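Local coordinates for BluB-like flavoprotein (PDB 3EO8), which binds flavin mononucleotide and, as a member of the nitroreductase family, is probably an oxidoreductase, at residues A[29-34]-A[147-152]; A[106-111]-A[137-142]; A[114-119]-A[131-136]; A[162-167]-A[190-195]. All blocks are in the same frame, centred on the assembly; numbering follows the deposited sequence.

Contact 4 lies within the four-stranded antiparallel sheet. Contacts 1 and 2 set helix 24-35 and strand 102-108 against helix 137-155; their centres are 16 Å apart. Contact 3 lies outside this core, on the short helices 116-121 and 126-133. Contact 1 meets the strand pair of contact 4 through Phe149 CD1 and Leu194 CD1, 3.7 Å apart. Contacts 2 and 4 share the sheet, with Val106 O 2.7 Å from Gly191 N. Contact 3 joins contact 2 where Gln140 NE2 is 2.8 Å from Arg135 O. Contact 4 binds one flavin by its backbone. Contact 2 touches the methyl edge of the other flavin, which hydrogen-bonds to several residues of the second subunit.

Contact 1 (A[29-34]-A[147-152]); sequences KMIKAA and ENFTLS
Met30 leaves helix 24-35 and lays its side chain across the ring of Phe149 on helix 137-155. Its CB starts the contact. Met30 CB sits 3.6 Å from the centroid of the Phe149 ring and 9° off the ring normal, a CH-pi contact over the middle of one face. Met30 CG is anti to the carbonyl carbon and comes within 4.2 Å of Ser152 CB. The chain then runs on extended. SE of this selenomethionine passes 3.6 Å from Phe149 CE1, oblique to the ring, which makes a Met-aromatic contact. The methyl CE then leads away from helix 137-155. The ring is placed by a CG anti to its own backbone N (chi1 -172°). Ile31 CG1 meets its edge at Phe149 CE2, 3.7 Å away. Ala34 CB lies near the ring plane at its root, against Phe149 CB.

The polar end of the contact is at Asn148. Its ND2 gives a fairly straight bond of 3.0 Å to Ala33 O, approaching from above the carbonyl plane. Next to it, Ser152 OG turns back to Asn148 O at 2.6 Å and also lies against Ala33 CB. Gln5 of the second subunit bonds to the same hydroxyl. The two short segments cross obliquely in an antiparallel sense, at 144°, with axes 7.4 Å apart. This is a close helix pair over one face of the nitroreductase sheet, at the dimer interface.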
# COMPACT_ATOMS: atom_id res chain seq x y z
N LYS A 29 -6.76 6.62 -18.42
CA LYS A 29 -6.69 5.16 -18.39
C LYS A 29 -5.93 4.68 -17.16
O LYS A 29 -6.33 3.70 -16.54
CB LYS A 29 -6.03 4.59 -19.67
CG LYS A 29 -6.89 4.72 -20.91
CD LYS A 29 -6.08 4.32 -22.15
CE LYS A 29 -6.81 4.64 -23.46
N MSE A 30 -4.83 5.36 -16.80
CA MSE A 30 -4.07 4.99 -15.59
C MSE A 30 -4.90 5.12 -14.33
O MSE A 30 -4.83 4.28 -13.42
CB MSE A 30 -2.80 5.85 -15.47
CG MSE A 30 -1.86 5.75 -16.65
SE MSE A 30 -0.48 7.13 -16.63
CE MSE A 30 -0.25 7.21 -18.59
N ILE A 31 -5.68 6.19 -14.26
CA ILE A 31 -6.47 6.47 -13.07
C ILE A 31 -7.64 5.48 -13.00
O ILE A 31 -8.02 5.02 -11.93
CB ILE A 31 -7.00 7.92 -13.14
CG1 ILE A 31 -5.82 8.91 -13.03
CG2 ILE A 31 -8.00 8.22 -12.03
CD1 ILE A 31 -6.21 10.35 -13.44
N LYS A 32 -8.19 5.12 -14.15
CA LYS A 32 -9.26 4.11 -14.17
C LYS A 32 -8.74 2.80 -13.61
O LYS A 32 -9.39 2.14 -12.83
CB LYS A 32 -9.80 3.92 -15.57
CG LYS A 32 -11.05 3.03 -15.62
CD LYS A 32 -11.52 2.83 -17.03
CE LYS A 32 -12.68 1.85 -17.09
NZ LYS A 32 -13.87 2.48 -16.50
N ALA A 33 -7.52 2.43 -14.00
CA ALA A 33 -6.91 1.21 -13.49
C ALA A 33 -6.65 1.31 -11.99
O ALA A 33 -6.90 0.37 -11.25
CB ALA A 33 -5.62 0.94 -14.22
N ALA A 34 -6.12 2.45 -11.54
CA ALA A 34 -5.91 2.70 -10.11
C ALA A 34 -7.19 2.49 -9.31
O ALA A 34 -7.19 1.90 -8.21
CB ALA A 34 -5.39 4.15 -9.90
N GLU A 147 0.07 1.29 -7.41
CA GLU A 147 0.73 0.25 -8.22
C GLU A 147 -0.01 -0.05 -9.52
O GLU A 147 0.63 -0.16 -10.54
CB GLU A 147 1.02 -1.00 -7.39
CG GLU A 147 1.79 -2.09 -8.12
CD GLU A 147 3.27 -1.78 -8.40
OE1 GLU A 147 3.73 -0.66 -8.10
OE2 GLU A 147 3.97 -2.70 -8.94
N ASN A 148 -1.35 -0.10 -9.49
CA ASN A 148 -2.15 -0.27 -10.70
C ASN A 148 -1.90 0.87 -11.71
O ASN A 148 -1.78 0.64 -12.91
CB ASN A 148 -3.64 -0.34 -10.34
CG ASN A 148 -4.11 -1.73 -9.91
OD1 ASN A 148 -3.32 -2.62 -9.61
ND2 ASN A 148 -5.44 -1.91 -9.87
N PHE A 149 -1.83 2.10 -11.20
CA PHE A 149 -1.49 3.29 -11.99
C PHE A 149 -0.10 3.10 -12.61
O PHE A 149 0.08 3.25 -13.82
CB PHE A 149 -1.47 4.52 -11.09
CG PHE A 149 -1.33 5.83 -11.82
CD1 PHE A 149 -0.11 6.21 -12.38
CD2 PHE A 149 -2.39 6.74 -11.85
CE1 PHE A 149 0.02 7.45 -13.04
CE2 PHE A 149 -2.25 7.96 -12.49
CZ PHE A 149 -1.05 8.30 -13.09
N THR A 150 0.86 2.77 -11.76
CA THR A 150 2.26 2.58 -12.16
C THR A 150 2.44 1.58 -13.31
O THR A 150 3.12 1.85 -14.32
CB THR A 150 3.06 2.10 -10.94
OG1 THR A 150 3.05 3.15 -9.97
CG2 THR A 150 4.51 1.73 -11.30
N LEU A 151 1.80 0.43 -13.17
CA LEU A 151 1.91 -0.60 -14.17
C LEU A 151 1.24 -0.17 -15.47
O LEU A 151 1.71 -0.46 -16.58
CB LEU A 151 1.33 -1.92 -13.64
CG LEU A 151 2.05 -2.54 -12.42
CD1 LEU A 151 1.36 -3.80 -12.04
CD2 LEU A 151 3.59 -2.79 -12.70
N SER A 152 0.12 0.54 -15.34
CA SER A 152 -0.64 1.00 -16.49
C SER A 152 0.13 2.04 -17.28
O SER A 152 0.13 2.03 -18.51
CB SER A 152 -1.99 1.55 -16.03
OG SER A 152 -2.71 0.52 -15.37

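Contact 2 (A[106-111]-A[137-142]); sequences VFTKVY and PGMQSL. With FMN (flavin mononucleotide), chain K.
Pro137 O, in the first turn of helix 137-155, is gripped twice. Ser141 N gives it the ordinary helical bond, 2.9 Å long. Ser141 OG gives a second of the same length from above the carbonyl plane. The OG is put there by its torsion, anti to the carbonyl carbon (chi1 -57°), and Gly40 N bonds to the same hydroxyl. At the start of the helix, the N-H of Gly138 is met by a water 2.8 Å away, which in turn donates to Tyr111 O at 2.7 Å. This one water ties the helix to the loop after strand 102-108.

The rest is mostly apolar. Tyr111 CB lies 3.7 Å from Gly138 CA, and the edge of its ring reaches Pro137 CB. Deeper in, the two methyls of Leu142 spread over Val106 and Thr108. CD1 passes Val106 CG1 at 3.9 Å, while CD2 touches Thr108 CB at 3.7 Å. Met139 bends at both chi2 and chi3, which brings its methyl CE back to Thr108 OG1, 3.5 Å away. That hydroxyl has its hydrogen-bond partner in Asn45 O.

On its other side the helix turn meets a flavin. Ser141 OG is beside the C8M methyl of FMN chain K, and Gln140 CB is beside C7M. Bonds to that flavin come from Ser13, Arg15 and Ser205 of the second subunit, among others. The chemistry implies that this helix start offers the dimethylbenzene edge of the flavin shape rather than hydrogen bonds.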
# COMPACT_ATOMS: atom_id res chain seq x y z
N VAL A 106 -1.33 12.46 -5.28
CA VAL A 106 -2.26 11.42 -4.91
C VAL A 106 -2.71 11.72 -3.50
O VAL A 106 -1.94 11.57 -2.53
CB VAL A 106 -1.67 10.02 -5.00
CG1 VAL A 106 -2.78 9.06 -4.88
CG2 VAL A 106 -0.95 9.82 -6.36
N PHE A 107 -3.96 12.18 -3.40
CA PHE A 107 -4.60 12.46 -2.11
C PHE A 107 -5.25 11.18 -1.59
O PHE A 107 -5.63 10.30 -2.35
CB PHE A 107 -5.65 13.57 -2.22
CG PHE A 107 -5.07 14.95 -2.20
CD1 PHE A 107 -4.40 15.46 -3.30
CD2 PHE A 107 -5.17 15.74 -1.06
CE1 PHE A 107 -3.86 16.75 -3.28
CE2 PHE A 107 -4.61 17.00 -1.01
CZ PHE A 107 -3.96 17.53 -2.13
N THR A 108 -5.38 11.10 -0.28
CA THR A 108 -5.93 9.92 0.37
C THR A 108 -6.62 10.40 1.66
O THR A 108 -6.63 11.58 1.97
CB THR A 108 -4.81 8.87 0.63
OG1 THR A 108 -5.40 7.63 1.07
CG2 THR A 108 -3.79 9.38 1.68
N LYS A 109 -7.28 9.48 2.34
CA LYS A 109 -7.91 9.75 3.61
C LYS A 109 -7.77 8.55 4.55
O LYS A 109 -7.48 7.42 4.11
CB LYS A 109 -9.38 10.13 3.40
CG LYS A 109 -10.27 9.03 2.84
CD LYS A 109 -11.75 9.42 2.84
CE LYS A 109 -12.55 8.36 2.06
NZ LYS A 109 -14.03 8.38 2.27
N VAL A 110 -7.94 8.80 5.85
CA VAL A 110 -7.76 7.76 6.84
C VAL A 110 -8.84 6.70 6.70
O VAL A 110 -10.00 7.01 6.43
CB VAL A 110 -7.78 8.33 8.29
CG1 VAL A 110 -7.83 7.19 9.31
CG2 VAL A 110 -6.58 9.19 8.54
N TYR A 111 -8.45 5.44 6.83
CA TYR A 111 -9.37 4.30 6.88
C TYR A 111 -9.25 3.67 8.26
O TYR A 111 -8.18 3.22 8.63
CB TYR A 111 -9.04 3.28 5.81
CG TYR A 111 -9.79 1.99 5.95
CD1 TYR A 111 -11.17 1.97 5.88
CD2 TYR A 111 -9.13 0.79 6.16
CE1 TYR A 111 -11.87 0.79 6.02
CE2 TYR A 111 -9.82 -0.38 6.28
CZ TYR A 111 -11.21 -0.36 6.22
OH TYR A 111 -11.90 -1.55 6.36
N PRO A 137 -4.01 -0.58 6.99
CA PRO A 137 -4.76 -1.09 5.83
C PRO A 137 -5.20 -0.01 4.81
O PRO A 137 -5.20 -0.25 3.60
CB PRO A 137 -5.90 -1.88 6.48
CG PRO A 137 -5.32 -2.33 7.81
CD PRO A 137 -4.58 -1.08 8.25
N GLY A 138 -5.49 1.20 5.28
CA GLY A 138 -5.78 2.31 4.35
C GLY A 138 -4.65 2.60 3.38
O GLY A 138 -4.86 2.91 2.20
N MSE A 139 -3.44 2.51 3.88
CA MSE A 139 -2.28 2.80 3.09
C MSE A 139 -1.85 1.61 2.28
O MSE A 139 -1.30 1.79 1.17
CB MSE A 139 -1.17 3.39 3.93
CG MSE A 139 -1.58 4.71 4.53
SE MSE A 139 -2.21 6.06 3.24
CE MSE A 139 -3.92 6.38 4.04
N GLN A 140 -2.14 0.40 2.77
CA GLN A 140 -2.00 -0.74 1.90
C GLN A 140 -2.91 -0.58 0.69
O GLN A 140 -2.52 -0.88 -0.44
CB GLN A 140 -2.35 -2.03 2.63
CG GLN A 140 -1.43 -2.44 3.75
CD GLN A 140 -1.72 -3.85 4.24
OE1 GLN A 140 -1.93 -4.73 3.45
NE2 GLN A 140 -1.75 -4.04 5.55
N SER A 141 -4.14 -0.12 0.92
CA SER A 141 -5.11 0.12 -0.15
C SER A 141 -4.58 1.17 -1.13
O SER A 141 -4.63 0.98 -2.36
CB SER A 141 -6.46 0.57 0.42
OG SER A 141 -7.00 -0.38 1.35
N LEU A 142 -4.08 2.28 -0.61
CA LEU A 142 -3.52 3.32 -1.48
C LEU A 142 -2.38 2.79 -2.36
O LEU A 142 -2.32 3.06 -3.58
CB LEU A 142 -3.02 4.51 -0.65
CG LEU A 142 -2.56 5.71 -1.47
CD1 LEU A 142 -3.75 6.29 -2.27
CD2 LEU A 142 -1.95 6.79 -0.59
N1 FMN K . -12.07 -8.46 2.26
C2 FMN K . -12.58 -9.28 3.23
O2 FMN K . -13.55 -10.01 2.97
N3 FMN K . -12.02 -9.31 4.49
C4 FMN K . -10.95 -8.49 4.82
O4 FMN K . -10.41 -8.63 5.92
C4A FMN K . -10.44 -7.63 3.86
N5 FMN K . -9.38 -6.78 4.11
C5A FMN K . -8.85 -5.97 3.14
C6 FMN K . -7.72 -5.17 3.40
C7 FMN K . -7.21 -4.33 2.41
C7M FMN K . -5.85 -3.72 2.67
C8 FMN K . -7.74 -4.37 1.13
C8M FMN K . -6.94 -3.81 -0.05
C9 FMN K . -8.86 -5.17 0.86
C9A FMN K . -9.39 -6.00 1.84
N10 FMN K . -10.50 -6.78 1.61
C10 FMN K . -11.00 -7.63 2.57
C1' FMN K . -11.21 -6.75 0.28
C2' FMN K . -12.19 -5.58 0.09
O2' FMN K . -13.40 -5.78 0.86
C3' FMN K . -12.53 -5.42 -1.41
O3' FMN K . -11.36 -5.11 -2.15
C4' FMN K . -13.57 -4.32 -1.69
O4' FMN K . -14.80 -4.55 -1.07
C5' FMN K . -13.87 -4.24 -3.18
O5' FMN K . -14.34 -5.46 -3.69
P FMN K . -13.51 -6.16 -4.90
O1P FMN K . -14.20 -7.46 -5.26
O2P FMN K . -12.11 -6.37 -4.38
O3P FMN K . -13.51 -5.25 -6.09
O HOH W 1 -5.81 1.99 7.98

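Contact 3 (A[114-119]-A[131-136]); sequences SGYYEL and KLFIRN
A glycine N-cap opens helix 116-121, part of the helical excursion between strand 102-108 and helix 137-155. Gly115 is the cap residue. Its backbone N is bonded 2.8 Å from Glu118 OE1, three residues on, as in the second half of a capping box; the carboxylate is met from above its plane. Leu132, its CG anti to the carbonyl carbon (chi1 -56°), pushes CD1 into this turn. CD1 lies 3.6 Å from Gly115 C and 3.5 Å from Tyr116 N. Leu132 CD1 also meets Leu119 CD1 at 4.2 Å.

Beside it, Tyr116 and Phe133 touch rim to rim. Their planes are nearly perpendicular, at 82°, but neither ring lies over the face of the other. The nearest atoms are Tyr116 CD2 and Phe133 CE2, 3.7 Å apart. Arg135 folds back along its own segment, and NH1 bonds to Lys131 O at 2.9 Å.

The contact joins two short helices in sequence. Ile129, a turn earlier on helix 126-133, also packs on Tyr116 and Leu119. The excursion reaches over the second subunit, where Ser114 meets Phe89 on helix 80-93 and Arg135 NH2 bonds to Leu190 O on strand 189-197, both of that subunit.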
# COMPACT_ATOMS: atom_id res chain seq x y z
N SER A 114 -10.93 -2.82 10.53
CA SER A 114 -11.68 -3.71 11.40
C SER A 114 -11.00 -3.81 12.72
O SER A 114 -9.77 -3.84 12.79
CB SER A 114 -11.76 -5.10 10.77
OG SER A 114 -12.08 -4.96 9.39
N GLY A 115 -11.78 -3.85 13.79
CA GLY A 115 -11.26 -3.83 15.13
C GLY A 115 -11.38 -2.45 15.75
O GLY A 115 -11.54 -2.31 16.94
N TYR A 116 -11.31 -1.41 14.92
CA TYR A 116 -11.27 -0.05 15.44
C TYR A 116 -12.52 0.34 16.21
O TYR A 116 -12.47 0.71 17.40
CB TYR A 116 -11.04 0.95 14.30
CG TYR A 116 -10.90 2.37 14.76
CD1 TYR A 116 -12.02 3.19 14.90
CD2 TYR A 116 -9.67 2.91 15.08
CE1 TYR A 116 -11.92 4.48 15.34
CE2 TYR A 116 -9.56 4.24 15.52
CZ TYR A 116 -10.70 5.00 15.64
OH TYR A 116 -10.65 6.31 16.06
N TYR A 117 -13.66 0.29 15.54
CA TYR A 117 -14.89 0.69 16.22
C TYR A 117 -15.32 -0.30 17.31
O TYR A 117 -15.91 0.08 18.32
CB TYR A 117 -15.99 0.93 15.18
CG TYR A 117 -15.65 2.12 14.29
CD1 TYR A 117 -15.65 3.41 14.80
CD2 TYR A 117 -15.32 1.94 12.95
CE1 TYR A 117 -15.33 4.51 13.98
CE2 TYR A 117 -14.99 3.02 12.14
CZ TYR A 117 -15.00 4.29 12.66
OH TYR A 117 -14.69 5.37 11.85
N GLU A 118 -15.02 -1.57 17.10
CA GLU A 118 -15.29 -2.60 18.09
C GLU A 118 -14.49 -2.35 19.37
O GLU A 118 -15.04 -2.40 20.46
CB GLU A 118 -14.97 -3.96 17.49
CG GLU A 118 -15.88 -4.33 16.28
CD GLU A 118 -15.41 -3.85 14.91
OE1 GLU A 118 -14.35 -3.21 14.80
OE2 GLU A 118 -16.11 -4.17 13.91
N LEU A 119 -13.20 -2.03 19.24
CA LEU A 119 -12.37 -1.75 20.39
C LEU A 119 -12.73 -0.44 21.07
O LEU A 119 -12.73 -0.36 22.29
CB LEU A 119 -10.89 -1.79 20.01
CG LEU A 119 -10.33 -3.19 19.74
CD1 LEU A 119 -8.95 -3.08 19.16
CD2 LEU A 119 -10.32 -4.02 21.02
N LYS A 131 -2.26 -0.30 17.54
CA LYS A 131 -1.62 -1.45 16.90
C LYS A 131 -2.24 -1.82 15.56
O LYS A 131 -1.55 -2.34 14.68
CB LYS A 131 -1.62 -2.66 17.81
CG LYS A 131 -0.83 -2.40 19.12
CD LYS A 131 -0.78 -3.60 20.04
CE LYS A 131 -0.01 -3.25 21.31
NZ LYS A 131 -0.05 -4.38 22.29
N LEU A 132 -3.54 -1.54 15.36
CA LEU A 132 -4.15 -1.79 14.04
C LEU A 132 -3.47 -0.96 12.96
O LEU A 132 -3.43 -1.37 11.79
CB LEU A 132 -5.67 -1.51 14.06
CG LEU A 132 -6.46 -2.31 15.13
CD1 LEU A 132 -7.88 -1.78 15.31
CD2 LEU A 132 -6.43 -3.81 14.76
N PHE A 133 -2.94 0.21 13.33
CA PHE A 133 -2.43 1.14 12.35
C PHE A 133 -0.96 0.94 11.98
O PHE A 133 -0.51 1.50 10.97
CB PHE A 133 -2.67 2.57 12.79
CG PHE A 133 -4.11 2.97 12.77
CD1 PHE A 133 -4.70 3.40 11.61
CD2 PHE A 133 -4.87 2.96 13.95
CE1 PHE A 133 -6.02 3.77 11.57
CE2 PHE A 133 -6.21 3.33 13.92
CZ PHE A 133 -6.78 3.74 12.71
N ILE A 134 -0.21 0.12 12.74
CA ILE A 134 1.18 -0.19 12.35
C ILE A 134 1.23 -0.92 10.99
O ILE A 134 2.27 -0.95 10.35
CB ILE A 134 1.97 -0.96 13.45
CG1 ILE A 134 1.49 -2.40 13.63
CG2 ILE A 134 1.96 -0.22 14.76
CD1 ILE A 134 2.47 -3.23 14.51
N ARG A 135 0.12 -1.54 10.60
CA ARG A 135 0.01 -2.15 9.28
C ARG A 135 -1.03 -1.41 8.44
O ARG A 135 -1.47 -1.93 7.42
CB ARG A 135 -0.32 -3.64 9.40
CG ARG A 135 -1.60 -3.96 10.08
CD ARG A 135 -1.44 -4.16 11.58
NE ARG A 135 -0.62 -5.32 11.87
CZ ARG A 135 -0.28 -5.73 13.09
NH1 ARG A 135 -0.73 -5.10 14.18
NH2 ARG A 135 0.47 -6.82 13.25
N ASN A 136 -1.32 -0.17 8.82
CA ASN A 136 -2.24 0.73 8.10
C ASN A 136 -2.90 0.17 6.82
O ASN A 136 -2.42 0.39 5.71
CB ASN A 136 -1.52 2.05 7.78
CG ASN A 136 -2.46 3.21 7.71
OD1 ASN A 136 -3.50 3.13 7.04
ND2 ASN A 136 -2.16 4.26 8.45

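Contact 4 (A[162-167]-A[190-195]); sequences WLTSQN and LGAMLA. With FMN (flavin mononucleotide), chain G.
Leu163 and Met193 form the apolar centre on one face of the sheet, with Ala195 beside them. On the other face stand Trp162 and Leu194. Leu194 CD2 turns in against Trp162 CA, and the indole NE1 passes 3.7 Å from Ala192 CB. That NE1 bonds to Gln140 OE1 of the second subunit. Over one indole face lie the flavin methyls of FMN chain G, with C8M above the centre.

Leu163 and Met193 are an antiparallel hydrogen-bonded pair. Leu163 N donates to Met193 O at 2.7 Å, and Met193 N returns a bond of 2.8 Å to Leu163 O, within the carbonyl plane. Leu163 O also takes a second bond, from Gln166 NE2 at 3.2 Å, above that plane. This fixes the amide of Gln166, which meets Met193 tip to tip; its NE2 is 3.5 Å from Met193 CG. Further out, Asn167 ND2 holds Gly191 O at 3.2 Å.

At the flavin, backbone N-H groups lead. Thr164 N donates to flavin N5 at 3.2 Å, and Ser165 N donates to O4 at 3.0 Å. Ser165 OG also lies close to O4, with partners in Thr94 and Phe93. Two N-H groups at the N5-C4=O edge would probably stabilise extra electron density there, as in a reduced flavin.

Strand 159-163 is at the edge of the four-stranded sheet. Strand 189-197 is inside it, and its Gly191 and Ala192 form a classic beta bulge opposite Val106 of strand 102-108. Helix 137-155 packs on the sheet face that carries Trp162 and Leu194, through Ile146 and Phe149.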
# COMPACT_ATOMS: atom_id res chain seq x y z
N TRP A 162 7.35 6.99 -7.84
CA TRP A 162 6.48 7.19 -6.69
C TRP A 162 7.25 7.98 -5.64
O TRP A 162 8.40 7.68 -5.40
CB TRP A 162 6.19 5.79 -6.18
CG TRP A 162 5.07 5.53 -5.23
CD1 TRP A 162 4.62 6.30 -4.20
CD2 TRP A 162 4.36 4.30 -5.14
NE1 TRP A 162 3.62 5.65 -3.53
CE2 TRP A 162 3.45 4.41 -4.08
CE3 TRP A 162 4.38 3.12 -5.89
CZ2 TRP A 162 2.57 3.38 -3.74
CZ3 TRP A 162 3.50 2.10 -5.56
CH2 TRP A 162 2.61 2.24 -4.48
N LEU A 163 6.64 9.02 -5.06
CA LEU A 163 7.31 9.82 -4.04
C LEU A 163 6.51 9.98 -2.79
O LEU A 163 5.34 10.37 -2.82
CB LEU A 163 7.62 11.21 -4.57
CG LEU A 163 8.59 11.31 -5.78
CD1 LEU A 163 7.92 11.17 -7.14
CD2 LEU A 163 9.38 12.64 -5.70
N THR A 164 7.15 9.76 -1.66
CA THR A 164 6.59 10.18 -0.38
C THR A 164 7.58 11.05 0.39
O THR A 164 7.27 11.54 1.48
CB THR A 164 6.11 9.00 0.49
OG1 THR A 164 7.17 8.06 0.69
CG2 THR A 164 4.89 8.32 -0.15
N SER A 165 8.77 11.27 -0.16
CA SER A 165 9.83 11.98 0.58
C SER A 165 9.50 13.46 0.80
O SER A 165 10.10 14.10 1.62
CB SER A 165 11.20 11.85 -0.09
OG SER A 165 11.19 12.37 -1.39
N GLN A 166 8.55 13.99 0.05
CA GLN A 166 8.13 15.38 0.24
C GLN A 166 7.25 15.61 1.47
O GLN A 166 6.93 16.76 1.77
CB GLN A 166 7.37 15.86 -1.00
CG GLN A 166 5.96 15.29 -1.16
CD GLN A 166 5.93 13.83 -1.60
OE1 GLN A 166 6.89 13.32 -2.18
NE2 GLN A 166 4.79 13.15 -1.35
N ASN A 167 6.81 14.55 2.14
CA ASN A 167 5.63 14.67 3.01
C ASN A 167 5.86 15.40 4.33
O ASN A 167 4.89 15.78 4.97
CB ASN A 167 4.95 13.31 3.26
CG ASN A 167 4.16 12.81 2.04
OD1 ASN A 167 3.78 13.56 1.16
ND2 ASN A 167 3.92 11.51 2.01
N LEU A 190 -2.43 14.82 1.29
CA LEU A 190 -1.47 14.30 0.32
C LEU A 190 -0.92 12.97 0.81
O LEU A 190 -0.43 12.87 1.94
CB LEU A 190 -0.36 15.31 0.10
CG LEU A 190 0.63 14.92 -0.98
CD1 LEU A 190 -0.03 14.96 -2.33
CD2 LEU A 190 1.86 15.83 -0.88
N GLY A 191 -1.06 11.93 0.01
CA GLY A 191 -0.47 10.64 0.35
C GLY A 191 0.88 10.39 -0.31
O GLY A 191 1.82 9.89 0.31
N ALA A 192 0.95 10.71 -1.60
CA ALA A 192 2.13 10.44 -2.41
C ALA A 192 2.08 11.37 -3.62
O ALA A 192 1.03 11.96 -3.89
CB ALA A 192 2.16 8.97 -2.84
N MSE A 193 3.22 11.54 -4.31
CA MSE A 193 3.24 12.08 -5.66
C MSE A 193 3.80 11.06 -6.62
O MSE A 193 4.47 10.08 -6.23
CB MSE A 193 4.04 13.38 -5.78
CG MSE A 193 3.94 14.28 -4.56
SE MSE A 193 4.64 16.06 -4.78
CE MSE A 193 6.53 15.72 -4.90
N LEU A 194 3.47 11.26 -7.89
CA LEU A 194 4.05 10.50 -8.98
C LEU A 194 4.66 11.47 -9.99
O LEU A 194 3.97 12.43 -10.44
CB LEU A 194 2.99 9.69 -9.68
CG LEU A 194 2.41 8.52 -8.91
CD1 LEU A 194 1.02 8.13 -9.47
CD2 LEU A 194 3.39 7.39 -9.03
N ALA A 195 5.93 11.25 -10.32
CA ALA A 195 6.56 11.94 -11.45
C ALA A 195 6.34 11.06 -12.67
O ALA A 195 6.73 9.89 -12.66
CB ALA A 195 8.09 12.16 -11.22
N1 FMN G . 11.90 7.26 -4.88
C2 FMN G . 12.38 8.54 -4.82
O2 FMN G . 13.33 8.92 -5.53
N3 FMN G . 11.80 9.45 -3.98
C4 FMN G . 10.79 9.12 -3.13
O4 FMN G . 10.29 10.00 -2.39
C4A FMN G . 10.29 7.82 -3.17
N5 FMN G . 9.24 7.46 -2.36
C5A FMN G . 8.72 6.19 -2.42
C6 FMN G . 7.64 5.87 -1.61
C7 FMN G . 7.09 4.61 -1.67
C7M FMN G . 5.72 4.44 -1.10
C8 FMN G . 7.61 3.66 -2.57
C8M FMN G . 6.79 2.45 -2.92
C9 FMN G . 8.68 3.99 -3.38
C9A FMN G . 9.25 5.26 -3.32
N10 FMN G . 10.35 5.61 -4.10
C10 FMN G . 10.83 6.90 -4.07
C1' FMN G . 11.03 4.63 -5.02
C2' FMN G . 11.98 3.68 -4.29
O2' FMN G . 13.18 4.36 -3.94
C3' FMN G . 12.29 2.51 -5.20
O3' FMN G . 11.08 1.81 -5.47
C4' FMN G . 13.35 1.54 -4.69
O4' FMN G . 14.60 2.18 -4.53
C5' FMN G . 13.50 0.39 -5.70
O5' FMN G . 13.94 0.92 -6.94
P FMN G . 13.13 0.53 -8.29
O1P FMN G . 13.79 1.19 -9.46
O2P FMN G . 11.73 1.08 -8.07
O3P FMN G . 13.02 -0.98 -8.48